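Local coordinates for hypothetical protein Atu2299 (Agrobacterium tumefaciens, PDB 2HLY) that is of unknown function but belongs to the DUF2026 family, which is grouped with the papain-like CA clan of peptidases, at residues A[36-41]-A[100-105]; A[45-48]-A[53-56]; A[162-167]-A[187-192]. One frame throughout, in Å; residues are numbered along the deposited sequence. Where two conformers were deposited one is given.

Contact 1. Residues A[36-41]-A[100-105]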
# COMPACT_ATOMS: atom_id res chain seq x y z
N MET A 36 2.30 -1.92 6.19
CA MET A 36 1.23 -1.79 7.17
C MET A 36 0.58 -0.42 7.09
O MET A 36 -0.64 -0.31 7.23
CB MET A 36 1.77 -2.07 8.58
CG MET A 36 2.20 -3.53 8.73
SD MET A 36 3.15 -3.80 10.24
CE MET A 36 1.87 -3.55 11.50
N TYR A 37 1.38 0.63 6.88
CA TYR A 37 0.83 1.98 6.71
C TYR A 37 0.12 2.14 5.38
O TYR A 37 -0.97 2.71 5.32
CB TYR A 37 1.92 3.04 6.83
CG TYR A 37 2.36 3.32 8.25
CD1 TYR A 37 1.65 4.21 9.04
CD2 TYR A 37 3.48 2.70 8.79
CE1 TYR A 37 2.05 4.50 10.35
CE2 TYR A 37 3.88 2.96 10.10
CZ TYR A 37 3.16 3.86 10.86
OH TYR A 37 3.55 4.15 12.17
N PHE A 38 0.74 1.69 4.30
CA PHE A 38 0.09 1.80 3.00
C PHE A 38 -1.25 1.10 2.99
O PHE A 38 -2.22 1.62 2.47
CB PHE A 38 0.99 1.27 1.86
CG PHE A 38 2.05 2.25 1.44
CD1 PHE A 38 1.70 3.41 0.76
CD2 PHE A 38 3.39 2.02 1.74
CE1 PHE A 38 2.68 4.34 0.38
CE2 PHE A 38 4.38 2.93 1.36
CZ PHE A 38 4.02 4.10 0.68
N SER A 39 -1.32 -0.06 3.63
CA SER A 39 -2.56 -0.85 3.58
C SER A 39 -3.65 -0.35 4.50
O SER A 39 -4.83 -0.31 4.11
CB SER A 39 -2.25 -2.31 3.84
OG SER A 39 -1.42 -2.79 2.81
N THR A 40 -3.29 0.03 5.72
CA THR A 40 -4.30 0.58 6.64
C THR A 40 -4.74 2.00 6.26
O THR A 40 -5.95 2.30 6.27
CB THR A 40 -3.87 0.53 8.10
OG1 THR A 40 -2.67 1.28 8.26
CG2 THR A 40 -3.65 -0.92 8.55
N PHE A 41 -3.79 2.87 5.91
CA PHE A 41 -4.17 4.23 5.49
C PHE A 41 -4.94 4.20 4.16
O PHE A 41 -5.91 4.96 3.96
CB PHE A 41 -2.95 5.15 5.36
CG PHE A 41 -2.36 5.59 6.68
CD1 PHE A 41 -2.43 4.81 7.83
CD2 PHE A 41 -1.71 6.82 6.76
CE1 PHE A 41 -1.86 5.24 9.04
CE2 PHE A 41 -1.15 7.26 7.95
CZ PHE A 41 -1.21 6.45 9.09
N ASP A 100 -2.56 -2.82 -3.84
CA ASP A 100 -1.35 -2.68 -3.05
C ASP A 100 -0.83 -1.27 -3.26
O ASP A 100 -0.16 -0.98 -4.25
CB ASP A 100 -0.30 -3.73 -3.44
CG ASP A 100 0.83 -3.82 -2.45
OD1 ASP A 100 1.12 -2.79 -1.79
OD2 ASP A 100 1.42 -4.92 -2.32
N PHE A 101 -1.17 -0.38 -2.33
CA PHE A 101 -0.76 1.02 -2.47
C PHE A 101 0.75 1.23 -2.33
O PHE A 101 1.23 2.32 -2.64
CB PHE A 101 -1.49 1.91 -1.46
CG PHE A 101 -2.94 2.05 -1.75
CD1 PHE A 101 -3.37 2.86 -2.79
CD2 PHE A 101 -3.89 1.41 -0.95
CE1 PHE A 101 -4.74 3.00 -3.06
CE2 PHE A 101 -5.26 1.55 -1.22
CZ PHE A 101 -5.68 2.36 -2.26
N MET A 102 1.48 0.21 -1.86
CA MET A 102 2.92 0.31 -1.73
C MET A 102 3.63 0.08 -3.06
O MET A 102 4.83 0.33 -3.16
CB MET A 102 3.46 -0.69 -0.69
CG MET A 102 4.91 -0.44 -0.31
SD MET A 102 5.36 -1.59 0.99
CE MET A 102 7.17 -1.47 0.92
N ALA A 103 2.91 -0.42 -4.07
CA ALA A 103 3.59 -0.90 -5.27
C ALA A 103 4.57 0.11 -5.90
O ALA A 103 5.65 -0.30 -6.37
CB ALA A 103 2.57 -1.44 -6.31
N PRO A 104 4.21 1.41 -5.95
CA PRO A 104 5.19 2.37 -6.53
C PRO A 104 6.54 2.42 -5.79
O PRO A 104 7.53 2.91 -6.36
CB PRO A 104 4.45 3.72 -6.46
CG PRO A 104 2.97 3.33 -6.47
CD PRO A 104 2.94 2.09 -5.60
N ALA A 105 6.58 1.93 -4.55
CA ALA A 105 7.79 1.92 -3.75
C ALA A 105 8.60 0.63 -3.91
O ALA A 105 9.64 0.47 -3.26
CB ALA A 105 7.45 2.15 -2.28
O HOH W 1 -1.78 -1.41 0.27
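Phe38 of helix 31-50 packs against the turn formed by Phe101 and Met102, a buried, mostly apolar contact at the centre of the chain. It sets the helix against the turn that leaves strand 97-100 of the four-stranded antiparallel sheet. Met102 CA lies over one face of the Phe38 ring, 4.0 Å from its centroid, a CH-pi contact. The side chains of Met102 and Phe38 cross at about a right angle. Met102 CG comes within 3.5 Å of Phe38 CD2, and SD stands obliquely to the ring in a Met-aromatic contact. With Met102 CG anti to the backbone N (chi1 -168°), the extended chain runs out past the CD2 side of the Phe38 ring. Phe38 CD1 lies 3.6 Å from Phe101 O. The Phe38 ring also meets Tyr17 of helix 10-24, with the two planes nearly parallel.

The type I beta turn from Asp100 to Ala103 includes an Asx turn, Asp100 OD1 accepting from Met102 N at 3.0 Å. Asp100 OD2 is bound by His89. A water lies 2.9 Å from Ser39 OG and accepts from Phe101 N. The direct contact is apolar and probably rests on close packing, while the water satisfies the buried Phe101 N-H.

Contact 2. Residues A[45-48]-A[53-56]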
# COMPACT_ATOMS: atom_id res chain seq x y z
N ILE A 45 -8.76 5.54 3.58
CA ILE A 45 -9.12 6.48 2.54
C ILE A 45 -10.23 5.89 1.65
O ILE A 45 -11.19 6.58 1.30
CB ILE A 45 -7.88 6.88 1.71
CG1 ILE A 45 -6.95 7.73 2.58
CG2 ILE A 45 -8.30 7.57 0.40
CD1 ILE A 45 -5.52 7.98 1.98
N LEU A 46 -10.12 4.61 1.31
CA LEU A 46 -11.18 3.99 0.52
C LEU A 46 -12.52 3.98 1.24
O LEU A 46 -13.55 4.26 0.64
CB LEU A 46 -10.79 2.57 0.11
CG LEU A 46 -9.63 2.48 -0.87
CD1 LEU A 46 -9.27 1.01 -1.05
CD2 LEU A 46 -9.98 3.13 -2.21
N GLN A 47 -12.50 3.62 2.52
CA GLN A 47 -13.71 3.65 3.33
C GLN A 47 -14.34 5.04 3.34
O GLN A 47 -15.55 5.19 3.13
CB GLN A 47 -13.39 3.24 4.75
CG GLN A 47 -13.11 1.76 4.88
CD GLN A 47 -12.41 1.43 6.19
OE1 GLN A 47 -12.41 2.24 7.13
NE2 GLN A 47 -11.82 0.25 6.25
N GLN A 48 -13.51 6.05 3.57
CA GLN A 48 -13.99 7.43 3.79
C GLN A 48 -14.40 8.15 2.51
O GLN A 48 -15.37 8.93 2.53
CB GLN A 48 -12.93 8.25 4.54
CG GLN A 48 -12.74 7.84 5.99
CD GLN A 48 -13.97 8.11 6.82
OE1 GLN A 48 -14.60 9.15 6.68
NE2 GLN A 48 -14.35 7.15 7.67
N LYS A 53 -16.33 -1.25 1.66
CA LYS A 53 -15.62 -1.96 2.70
C LYS A 53 -14.24 -2.21 2.12
O LYS A 53 -14.09 -2.62 0.96
CB LYS A 53 -16.35 -3.24 3.10
CG LYS A 53 -17.40 -3.03 4.19
CD LYS A 53 -18.66 -2.36 3.67
CE LYS A 53 -19.80 -2.44 4.69
NZ LYS A 53 -19.68 -1.38 5.75
N ALA A 54 -13.24 -1.82 2.88
CA ALA A 54 -11.86 -2.04 2.47
C ALA A 54 -11.18 -2.60 3.70
O ALA A 54 -11.27 -2.02 4.79
CB ALA A 54 -11.22 -0.73 2.07
N VAL A 55 -10.52 -3.73 3.52
CA VAL A 55 -9.96 -4.47 4.65
C VAL A 55 -8.46 -4.65 4.40
O VAL A 55 -8.08 -5.22 3.38
CB VAL A 55 -10.63 -5.87 4.80
CG1 VAL A 55 -10.07 -6.63 6.00
CG2 VAL A 55 -12.17 -5.74 4.93
N PRO A 56 -7.62 -4.18 5.32
CA PRO A 56 -6.18 -4.50 5.22
C PRO A 56 -5.98 -5.94 5.62
O PRO A 56 -6.61 -6.41 6.59
CB PRO A 56 -5.52 -3.56 6.23
CG PRO A 56 -6.61 -3.14 7.14
CD PRO A 56 -7.94 -3.36 6.51
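Leu46 and Gln47, neighbours on helix 31-50, meet Ala54 in two different ways. Leu46 points toward the strand from its first bond. Leu46 CB lies 3.9 Å from Ala54 CB, and the Leu46 CD1 branch reaches Ala54 CB at 4.1 Å. The small alanine therefore sits alongside the root and one branch of the leucine. Gln47 starts off to the side of the strand, but its amide turns in toward the strand backbone. Its CG is anti to the carbonyl carbon (chi1 -73°), and the chain beyond CG is extended. This carries the amide across to the strand, where Gln47 NE2 donates to Ala54 O at 2.8 Å. The donor lies in the carbonyl plane of Ala54, and the acceptor lies almost exactly in the amide plane of Gln47. The bond is nevertheless bent at the hydrogen, with an N-H...O angle of 145°.

The arrangement is a helix-to-strand connection. Helix 31-50 ends, the chain turns back, and strand 54-58 begins as an outermost strand of the four-stranded antiparallel sheet. Strand 54-58 pairs with strand 89-94 through backbone bonds between Val55 and Glu93. Leu46 and Ala54 both touch Val92 and Ala94 of that neighbouring strand, so their contact belongs to the apolar layer between helix and sheet. Gln47 lies nearer the surface and is partly exposed.

The nearest CA pair is Gln47 CA and Lys53 CA, 6.0 Å apart. One residue on, Ala54 CB faces the helix.

Contact 3. Residues A[162-167]-A[187-192]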
# COMPACT_ATOMS: atom_id res chain seq x y z
N ILE A 162 -0.45 7.46 15.14
CA ILE A 162 -0.86 6.72 13.95
C ILE A 162 -2.26 7.13 13.48
O ILE A 162 -2.46 7.47 12.30
CB ILE A 162 -0.79 5.19 14.17
CG1 ILE A 162 0.67 4.80 14.48
CG2 ILE A 162 -1.32 4.45 12.94
CD1 ILE A 162 0.90 3.32 14.77
N GLY A 163 -3.22 7.13 14.40
CA GLY A 163 -4.58 7.60 14.08
C GLY A 163 -4.58 9.05 13.63
O GLY A 163 -5.32 9.43 12.72
N ASP A 164 -3.74 9.87 14.26
CA ASP A 164 -3.62 11.27 13.86
C ASP A 164 -3.15 11.37 12.41
O ASP A 164 -3.70 12.16 11.64
CB ASP A 164 -2.64 12.02 14.75
CG ASP A 164 -3.18 12.29 16.13
OD1 ASP A 164 -4.39 12.05 16.38
OD2 ASP A 164 -2.37 12.76 16.98
N MET A 165 -2.15 10.56 12.04
CA MET A 165 -1.63 10.59 10.67
C MET A 165 -2.68 10.10 9.68
O MET A 165 -2.78 10.63 8.58
CB MET A 165 -0.33 9.77 10.53
CG MET A 165 0.91 10.41 11.13
SD MET A 165 2.45 10.04 10.22
CE MET A 165 2.02 8.58 9.29
N ALA A 166 -3.46 9.09 10.07
CA ALA A 166 -4.53 8.58 9.19
C ALA A 166 -5.58 9.66 8.91
O ALA A 166 -6.09 9.79 7.77
CB ALA A 166 -5.20 7.38 9.82
N SER A 167 -5.91 10.42 9.95
CA SER A 167 -6.84 11.53 9.79
C SER A 167 -6.27 12.53 8.77
O SER A 167 -6.98 12.96 7.86
CB SER A 167 -7.09 12.21 11.14
OG SER A 167 -7.92 13.36 10.99
N THR A 187 0.09 19.09 13.25
CA THR A 187 0.35 19.30 14.68
C THR A 187 0.43 17.97 15.42
O THR A 187 -0.48 17.13 15.30
CB THR A 187 -0.76 20.18 15.31
OG1 THR A 187 -0.88 21.40 14.58
CG2 THR A 187 -0.45 20.50 16.78
N ASP A 188 1.52 17.76 16.15
CA ASP A 188 1.69 16.54 16.93
C ASP A 188 1.01 16.66 18.29
O ASP A 188 0.42 17.70 18.61
CB ASP A 188 3.16 16.14 17.06
CG ASP A 188 3.99 17.13 17.88
OD1 ASP A 188 3.41 17.96 18.63
OD2 ASP A 188 5.23 17.08 17.77
N ARG A 189 1.10 15.60 19.07
CA ARG A 189 0.42 15.52 20.36
C ARG A 189 1.03 16.46 21.40
O ARG A 189 0.38 16.81 22.38
CB ARG A 189 0.40 14.07 20.85
CG ARG A 189 -0.51 13.16 20.02
CD ARG A 189 -1.89 13.04 20.64
NE ARG A 189 -2.92 12.60 19.69
CZ ARG A 189 -4.13 12.18 20.05
NH1 ARG A 189 -4.48 12.09 21.33
NH2 ARG A 189 -5.00 11.82 19.11
N ASP A 190 2.29 16.87 21.18
CA ASP A 190 2.94 17.89 22.03
C ASP A 190 2.39 19.30 21.75
O ASP A 190 2.69 20.24 22.49
CB ASP A 190 4.46 17.93 21.80
CG ASP A 190 5.17 16.65 22.23
OD1 ASP A 190 4.51 15.70 22.70
OD2 ASP A 190 6.41 16.60 22.08
N GLY A 191 1.63 19.44 20.67
CA GLY A 191 1.10 20.74 20.26
C GLY A 191 1.99 21.49 19.28
O GLY A 191 1.70 22.64 18.94
N LYS A 192 3.07 20.84 18.84
CA LYS A 192 4.03 21.42 17.89
C LYS A 192 3.68 21.08 16.43
O LYS A 192 3.37 19.93 16.11
CB LYS A 192 5.45 20.92 18.18
O HOH W 2 -2.15 15.49 17.28
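Asp164 on helix 160-172 meets the edge of the Arg189 guanidinium with its whole carboxylate. The arginine belongs to the turn between strands 183-187 and 193-197, a two-stranded antiparallel hairpin. Two nitrogens grip the acid side-on, one to each oxygen. Arg189 NE donates to Asp164 OD2 at 2.8 Å, and Arg189 NH2 donates to Asp164 OD1, also at 2.8 Å. Both oxygens are met on their syn sides. The two bonds are almost straight, both above 175°. Carboxylate and guanidinium planes lie only 15° apart. The Arg189 chain is bent at chi2 (-95°), and this bend brings the guanidinium back to the helix.

Asp164 OD2 has a further partner. A water donates to Asp164 OD2 at 2.8 Å and to Thr187 O at 3.1 Å, so it ties the acid to the hairpin backbone. The turn itself is a type I beta turn from Asp188 to Gly191. Asp188 OD1 accepts from Lys192 N at 2.9 Å, which links the first residue of the turn to the residue just after it.

The contact lies at the surface, and Arg189 also touches a crystal neighbour. Two hydrogen bonds between oppositely charged, nearly coplanar groups fix the rotation of both. The geometry is consistent with an ionised pair that joins the hairpin tip to the helix, although its exposure probably lessens its strength.

In the fold
Contacts 1 and 2 share helix 31-50, and their centres are 12 Å apart. They touch: Phe101 CZ lies 4.0 Å from Leu46 CD1, and Thr40 CG2 lies 4.0 Å from Pro56 CG. Along the chain, contact 2 is nested within the loop that contact 1 closes. They are two points along one helix, one against the loop leaving the four-stranded sheet and one against its outer strand 54-58. Contact 3 follows later in the chain, its centre 20 Å from that of contact 1 and 21 Å from that of contact 2. It joins contact 1 through packing of helix on helix, where Phe41 CZ lies 3.6 Å from Ile162 O. Contacts 2 and 3 do not touch; their nearest atoms are about 6 Å apart.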